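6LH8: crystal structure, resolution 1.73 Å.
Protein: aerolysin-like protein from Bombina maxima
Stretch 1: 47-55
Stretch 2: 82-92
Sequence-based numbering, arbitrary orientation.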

ATOM      1  N   THR A  47      -3.023  -3.869  -0.083  1.00 25.49           N
ATOM      2  CA  THR A  47      -3.714  -2.596  -0.198  1.00 25.18           C
ATOM      3  C   THR A  47      -2.730  -1.444  -0.280  1.00 24.51           C
ATOM      4  O   THR A  47      -1.597  -1.518   0.214  1.00 24.08           O
ATOM      5  CB  THR A  47      -4.651  -2.335   0.977  1.00 24.08           C
ATOM      6  OG1 THR A  47      -3.882  -2.262   2.178  1.00 26.62           O
ATOM      7  CG2 THR A  47      -5.690  -3.451   1.104  1.00 26.38           C
ATOM      8  N   ILE A  48      -3.197  -0.376  -0.916  1.00 21.95           N
ATOM      9  CA  ILE A  48      -2.583   0.940  -0.841  1.00 22.63           C
ATOM     10  C   ILE A  48      -3.694   1.903  -0.452  1.00 24.74           C
ATOM     11  O   ILE A  48      -4.762   1.900  -1.070  1.00 24.57           O
ATOM     12  CB  ILE A  48      -1.942   1.363  -2.175  1.00 24.57           C
ATOM     13  CG1 ILE A  48      -0.844   0.380  -2.594  1.00 24.08           C
ATOM     14  CG2 ILE A  48      -1.427   2.793  -2.077  1.00 24.83           C
ATOM     15  CD1 ILE A  48      -0.146   0.750  -3.914  1.00 26.23           C
ATOM     16  N   THR A  49      -3.468   2.706   0.571  1.00 20.87           N
ATOM     17  CA  THR A  49      -4.484   3.653   1.006  1.00 20.56           C
ATOM     18  C   THR A  49      -4.003   5.069   0.724  1.00 21.91           C
ATOM     19  O   THR A  49      -2.887   5.433   1.105  1.00 21.85           O
ATOM     20  CB  THR A  49      -4.816   3.468   2.481  1.00 24.46           C
ATOM     21  OG1 THR A  49      -5.409   2.170   2.665  1.00 28.02           O
ATOM     22  CG2 THR A  49      -5.819   4.524   2.935  1.00 24.78           C
ATOM     23  N   HIS A  50      -4.847   5.854   0.057  1.00 19.57           N
ATOM     24  CA  HIS A  50      -4.538   7.232  -0.311  1.00 19.01           C
ATOM     25  C   HIS A  50      -5.409   8.187   0.490  1.00 24.59           C
ATOM     26  O   HIS A  50      -6.632   8.048   0.501  1.00 21.05           O
ATOM     27  CB  HIS A  50      -4.772   7.452  -1.803  1.00 22.60           C
ATOM     28  CG  HIS A  50      -4.041   6.477  -2.676  1.00 24.20           C
ATOM     29  ND1 HIS A  50      -2.721   6.637  -3.031  1.00 22.71           N
ATOM     30  CD2 HIS A  50      -4.458   5.328  -3.260  1.00 26.35           C
ATOM     31  CE1 HIS A  50      -2.354   5.626  -3.803  1.00 23.96           C
ATOM     32  NE2 HIS A  50      -3.392   4.825  -3.963  1.00 23.97           N
ATOM     33  N   ASN A  51      -4.789   9.188   1.114  1.00 20.77           N
ATOM     34  CA  ASN A  51      -5.516  10.128   1.954  1.00 20.24           C
ATOM     35  C   ASN A  51      -5.147  11.555   1.596  1.00 19.15           C
ATOM     36  O   ASN A  51      -4.023  11.832   1.181  1.00 20.96           O
ATOM     37  CB  ASN A  51      -5.206   9.890   3.431  1.00 23.03           C
ATOM     38  CG  ASN A  51      -5.266   8.429   3.792  1.00 29.91           C
ATOM     39  OD1 ASN A  51      -6.300   7.958   4.243  1.00 29.94           O
ATOM     40  ND2 ASN A  51      -4.156   7.689   3.561  1.00 26.03           N
ATOM     41  N   ILE A  52      -6.099  12.469   1.779  1.00 20.28           N
ATOM     42  CA  ILE A  52      -5.837  13.897   1.654  1.00 20.79           C
ATOM     43  C   ILE A  52      -6.267  14.558   2.955  1.00 21.73           C
ATOM     44  O   ILE A  52      -7.294  14.192   3.533  1.00 20.13           O
ATOM     45  CB  ILE A  52      -6.528  14.523   0.419  1.00 22.67           C
ATOM     46  CG1 ILE A  52      -5.893  15.868   0.073  1.00 22.47           C
ATOM     47  CG2 ILE A  52      -8.045  14.654   0.583  1.00 17.75           C
ATOM     48  CD1 ILE A  52      -4.529  15.725  -0.616  1.00 23.90           C
ATOM     49  N   THR A  53      -5.420  15.444   3.473  1.00 19.15           N
ATOM     50  CA  THR A  53      -5.665  16.124   4.741  1.00 18.07           C
ATOM     51  C   THR A  53      -5.512  17.620   4.509  1.00 21.84           C
ATOM     52  O   THR A  53      -4.661  18.038   3.725  1.00 18.93           O
ATOM     53  CB  THR A  53      -4.704  15.660   5.854  1.00 20.51           C
ATOM     54  OG1 THR A  53      -3.341  15.880   5.473  1.00 19.80           O
ATOM     55  CG2 THR A  53      -4.891  14.169   6.156  1.00 23.95           C
ATOM     56  N   LEU A  54      -6.362  18.421   5.158  1.00 17.19           N
ATOM     57  CA  LEU A  54      -6.289  19.866   4.999  1.00 19.13           C
ATOM     58  C   LEU A  54      -6.117  20.534   6.349  1.00 17.18           C
ATOM     59  O   LEU A  54      -6.510  19.962   7.374  1.00 18.69           O
ATOM     60  CB  LEU A  54      -7.550  20.426   4.326  1.00 18.54           C
ATOM     61  CG  LEU A  54      -7.573  20.396   2.801  1.00 17.56           C
ATOM     62  CD1 LEU A  54      -7.873  18.971   2.313  1.00 21.59           C
ATOM     63  CD2 LEU A  54      -8.569  21.410   2.200  1.00 17.87           C
ATOM     64  N   PRO A  55      -5.528  21.723   6.410  1.00 15.61           N
ATOM     65  CA  PRO A  55      -5.477  22.473   7.663  1.00 16.71           C
ATOM     66  C   PRO A  55      -6.882  22.634   8.247  1.00 19.91           C
ATOM     67  O   PRO A  55      -7.873  22.738   7.517  1.00 20.47           O
ATOM     68  CB  PRO A  55      -4.871  23.817   7.266  1.00 19.71           C
ATOM     69  CG  PRO A  55      -4.008  23.487   6.077  1.00 17.44           C
ATOM     70  CD  PRO A  55      -4.830  22.453   5.315  1.00 17.16           C
TER
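Stretch 2, residues 82-92: TFTYGSLESYT

Two strands that pair edge to edge fix their register with backbone hydrogen bonds, and the side chains then sort themselves onto the faces that this register dictates. The contact between residues 47-55 and 82-92 of this aerolysin-like protein is a compact example. Its centre is the hydrogen-bonded pair of His-50 and Tyr-91: His-50 N donates to Tyr-91 O at 2.7 Å with a nearly linear N-H...O angle of 178°, and Tyr-91 N returns the bond to His-50 O at 2.8 Å. One step along, Ile-52 N donates to Glu-89 O at 3.0 Å, so the ladder reaches past the end of strand 90-92 into the loop before it.

These bonds define an antiparallel pairing. The N-to-C directions of strands 47-53 and 90-92 differ by 167°, and their axes approach to 4.6 Å. On either side of the central pair lie non-hydrogen-bonded pairs, Thr-49 with Thr-92 and Asn-51 with Ser-90, whose CA atoms are 4.3 and 4.4 Å apart, against 5.1 Å between the CA atoms of His-50 and Tyr-91. The closer spacing brings CA-H...O contacts into play: Ser-90 CA lies 3.2 Å from His-50 O, and Asn-51 CA lies 3.3 Å from Glu-89 O.

The two narrow pairs put their side chains on the same face, and there the polar groups meet. Ser-90 OG donates to Asn-51 OD1 at 2.9 Å, adding a side-chain hydrogen bond where the backbones of the pair make none with each other. At the neighbouring pair a water links the hydroxyls, 2.9 Å from Thr-49 OG1 and 2.9 Å from Thr-92 OG1. Beyond it, Thr-47 CB touches Thr-92 CG2 at 4.1 Å.

On the face of His-50 and Tyr-91 the contact is looser: His-50 CD2 approaches the edge of the tyrosine ring, 4.2 Å from Tyr-91 CD2.

Stretch 2 reaches this pairing by doubling back on itself. Strand 82-84 runs at 40° to strand 47-53, with a signed crossing angle of -40° and a closest axial approach of 8.5 Å, a gap that side chains fill. Phe-83 points toward stretch 1 and receives Ile-52 CG2 over one face of its ring, 3.6 Å from Phe-83 CG and 4.0 Å from the ring centroid, while His-50 O meets the ring edge 3.5 Å from Phe-83 CE1. Between the two strand segments the turn is held by Leu-88 N to Thr-84 O at 2.9 Å and Thr-84 N to Leu-88 O at 2.8 Å, and Gly-86 N donates to Glu-89 OE2 at 2.9 Å. The backbone at Gly-86, with phi 93° and psi -4°, would jam a CB against the preceding carbonyl oxygen.

Farther out, Leu-54 CD2 sits almost squarely over the Tyr-85 ring, 4.0 Å from its centroid and 10° off the normal. Altogether the two stretches bury 604 Å², counting both sides.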

ATOM      1  N   THR A  82     -10.222  10.811  -7.084  1.00 22.75           N
ATOM      2  CA  THR A  82     -10.985  12.025  -6.814  1.00 25.83           C
ATOM      3  C   THR A  82     -11.394  12.037  -5.347  1.00 24.21           C
ATOM      4  O   THR A  82     -12.221  11.227  -4.919  1.00 25.57           O
ATOM      5  CB  THR A  82     -12.213  12.123  -7.713  1.00 31.12           C
ATOM      6  OG1 THR A  82     -11.797  12.074  -9.081  1.00 35.37           O
ATOM      7  CG2 THR A  82     -12.954  13.438  -7.463  1.00 33.69           C
ATOM      8  N   PHE A  83     -10.804  12.941  -4.577  1.00 21.57           N
ATOM      9  CA  PHE A  83     -11.282  13.231  -3.234  1.00 21.75           C
ATOM     10  C   PHE A  83     -12.309  14.357  -3.297  1.00 22.13           C
ATOM     11  O   PHE A  83     -12.320  15.168  -4.219  1.00 25.15           O
ATOM     12  CB  PHE A  83     -10.130  13.640  -2.314  1.00 20.48           C
ATOM     13  CG  PHE A  83      -9.004  12.632  -2.240  1.00 20.88           C
ATOM     14  CD1 PHE A  83      -9.124  11.500  -1.458  1.00 22.42           C
ATOM     15  CD2 PHE A  83      -7.810  12.850  -2.913  1.00 23.31           C
ATOM     16  CE1 PHE A  83      -8.079  10.578  -1.370  1.00 22.60           C
ATOM     17  CE2 PHE A  83      -6.753  11.931  -2.839  1.00 22.70           C
ATOM     18  CZ  PHE A  83      -6.891  10.791  -2.062  1.00 23.95           C
ATOM     19  N   THR A  84     -13.180  14.403  -2.297  1.00 18.85           N
ATOM     20  CA  THR A  84     -14.105  15.521  -2.128  1.00 19.43           C
ATOM     21  C   THR A  84     -13.907  16.043  -0.714  1.00 22.25           C
ATOM     22  O   THR A  84     -14.135  15.311   0.252  1.00 22.27           O
ATOM     23  CB  THR A  84     -15.558  15.096  -2.368  1.00 25.89           C
ATOM     24  OG1 THR A  84     -15.707  14.693  -3.728  1.00 25.38           O
ATOM     25  CG2 THR A  84     -16.521  16.256  -2.098  1.00 22.84           C
ATOM     26  N   TYR A  85     -13.424  17.281  -0.587  1.00 21.10           N
ATOM     27  CA  TYR A  85     -13.172  17.826   0.737  1.00 19.96           C
ATOM     28  C   TYR A  85     -14.466  17.875   1.550  1.00 20.85           C
ATOM     29  O   TYR A  85     -15.496  18.372   1.083  1.00 21.98           O
ATOM     30  CB  TYR A  85     -12.542  19.219   0.637  1.00 19.45           C
ATOM     31  CG  TYR A  85     -12.418  19.896   1.993  1.00 19.88           C
ATOM     32  CD1 TYR A  85     -11.817  19.229   3.066  1.00 22.73           C
ATOM     33  CD2 TYR A  85     -12.925  21.175   2.217  1.00 19.95           C
ATOM     34  CE1 TYR A  85     -11.727  19.817   4.308  1.00 22.22           C
ATOM     35  CE2 TYR A  85     -12.830  21.772   3.464  1.00 22.15           C
ATOM     36  CZ  TYR A  85     -12.226  21.078   4.508  1.00 25.01           C
ATOM     37  OH  TYR A  85     -12.121  21.631   5.765  1.00 24.11           O
ATOM     38  N   GLY A  86     -14.412  17.310   2.762  1.00 20.32           N
ATOM     39  CA  GLY A  86     -15.544  17.266   3.656  1.00 22.94           C
ATOM     40  C   GLY A  86     -16.398  16.013   3.575  1.00 24.37           C
ATOM     41  O   GLY A  86     -17.332  15.879   4.386  1.00 29.18           O
ATOM     42  N   SER A  87     -16.116  15.088   2.646  1.00 21.40           N
ATOM     43  CA  SER A  87     -16.931  13.873   2.575  1.00 25.93           C
ATOM     44  C   SER A  87     -16.226  12.633   2.023  1.00 25.95           C
ATOM     45  O   SER A  87     -16.630  11.517   2.359  1.00 27.46           O
ATOM     46  CB  SER A  87     -18.207  14.122   1.759  1.00 28.61           C
ATOM     47  OG  SER A  87     -17.936  14.519   0.432  1.00 30.83           O
ATOM     48  N   LEU A  88     -15.201  12.776   1.176  1.00 22.42           N
ATOM     49  CA  LEU A  88     -14.437  11.604   0.735  1.00 22.04           C
ATOM     50  C   LEU A  88     -12.966  12.004   0.730  1.00 22.72           C
ATOM     51  O   LEU A  88     -12.509  12.652  -0.213  1.00 22.51           O
ATOM     52  CB  LEU A  88     -14.880  11.112  -0.638  1.00 22.37           C
ATOM     53  CG  LEU A  88     -14.492   9.694  -1.103  1.00 25.52           C
ATOM     54  CD1 LEU A  88     -13.020   9.556  -1.466  1.00 24.71           C
ATOM     55  CD2 LEU A  88     -14.880   8.643  -0.076  1.00 26.33           C
ATOM     56  N   GLU A  89     -12.233  11.602   1.771  1.00 20.92           N
ATOM     57  CA  GLU A  89     -10.843  12.018   1.941  1.00 20.12           C
ATOM     58  C   GLU A  89      -9.882  10.845   2.017  1.00 23.10           C
ATOM     59  O   GLU A  89      -8.687  11.051   2.259  1.00 22.05           O
ATOM     60  CB  GLU A  89     -10.710  12.895   3.192  1.00 19.73           C
ATOM     61  CG  GLU A  89     -11.403  14.224   3.018  1.00 21.34           C
ATOM     62  CD  GLU A  89     -11.692  14.953   4.306  1.00 24.75           C
ATOM     63  OE1 GLU A  89     -11.309  14.452   5.394  1.00 24.17           O
ATOM     64  OE2 GLU A  89     -12.323  16.029   4.222  1.00 21.64           O
ATOM     65  N   SER A  90     -10.366   9.627   1.806  1.00 21.19           N
ATOM     66  CA  SER A  90      -9.530   8.437   1.830  1.00 24.08           C
ATOM     67  C   SER A  90     -10.034   7.467   0.779  1.00 27.03           C
ATOM     68  O   SER A  90     -11.244   7.285   0.634  1.00 24.71           O
ATOM     69  CB  SER A  90      -9.552   7.775   3.212  1.00 23.86           C
ATOM     70  OG  SER A  90      -8.720   6.623   3.243  1.00 30.67           O
ATOM     71  N   TYR A  91      -9.106   6.846   0.051  1.00 21.47           N
ATOM     72  CA  TYR A  91      -9.434   5.853  -0.959  1.00 24.20           C
ATOM     73  C   TYR A  91      -8.461   4.685  -0.836  1.00 23.89           C
ATOM     74  O   TYR A  91      -7.257   4.898  -0.686  1.00 23.62           O
ATOM     75  CB  TYR A  91      -9.377   6.490  -2.354  1.00 24.63           C
ATOM     76  CG  TYR A  91      -9.622   5.534  -3.488  1.00 26.09           C
ATOM     77  CD1 TYR A  91     -10.912   5.233  -3.892  1.00 35.78           C
ATOM     78  CD2 TYR A  91      -8.569   4.918  -4.140  1.00 30.94           C
ATOM     79  CE1 TYR A  91     -11.146   4.354  -4.919  1.00 34.35           C
ATOM     80  CE2 TYR A  91      -8.790   4.034  -5.168  1.00 29.77           C
ATOM     81  CZ  TYR A  91     -10.084   3.760  -5.561  1.00 38.39           C
ATOM     82  OH  TYR A  91     -10.314   2.878  -6.596  1.00 40.65           O
ATOM     83  N   THR A  92      -8.977   3.452  -0.902  1.00 24.59           N
ATOM     84  CA  THR A  92      -8.162   2.253  -0.730  1.00 23.73           C
ATOM     85  C   THR A  92      -8.189   1.429  -2.010  1.00 27.33           C
ATOM     86  O   THR A  92      -9.264   1.075  -2.503  1.00 30.18           O
ATOM     87  CB  THR A  92      -8.665   1.412   0.445  1.00 25.53           C
ATOM     88  OG1 THR A  92      -8.615   2.186   1.647  1.00 29.20           O
ATOM     89  CG2 THR A  92      -7.822   0.162   0.621  1.00 27.23           C
TER
HETATM   90  O   HOH W   1      -7.628   1.249   4.233  1.00 43.04           O
HETATM   91  O   HOH W   2      -8.573  14.159   5.846  1.00 29.06           O
HETATM   92  O   HOH W   3     -10.074  20.944   7.501  1.00 23.56           O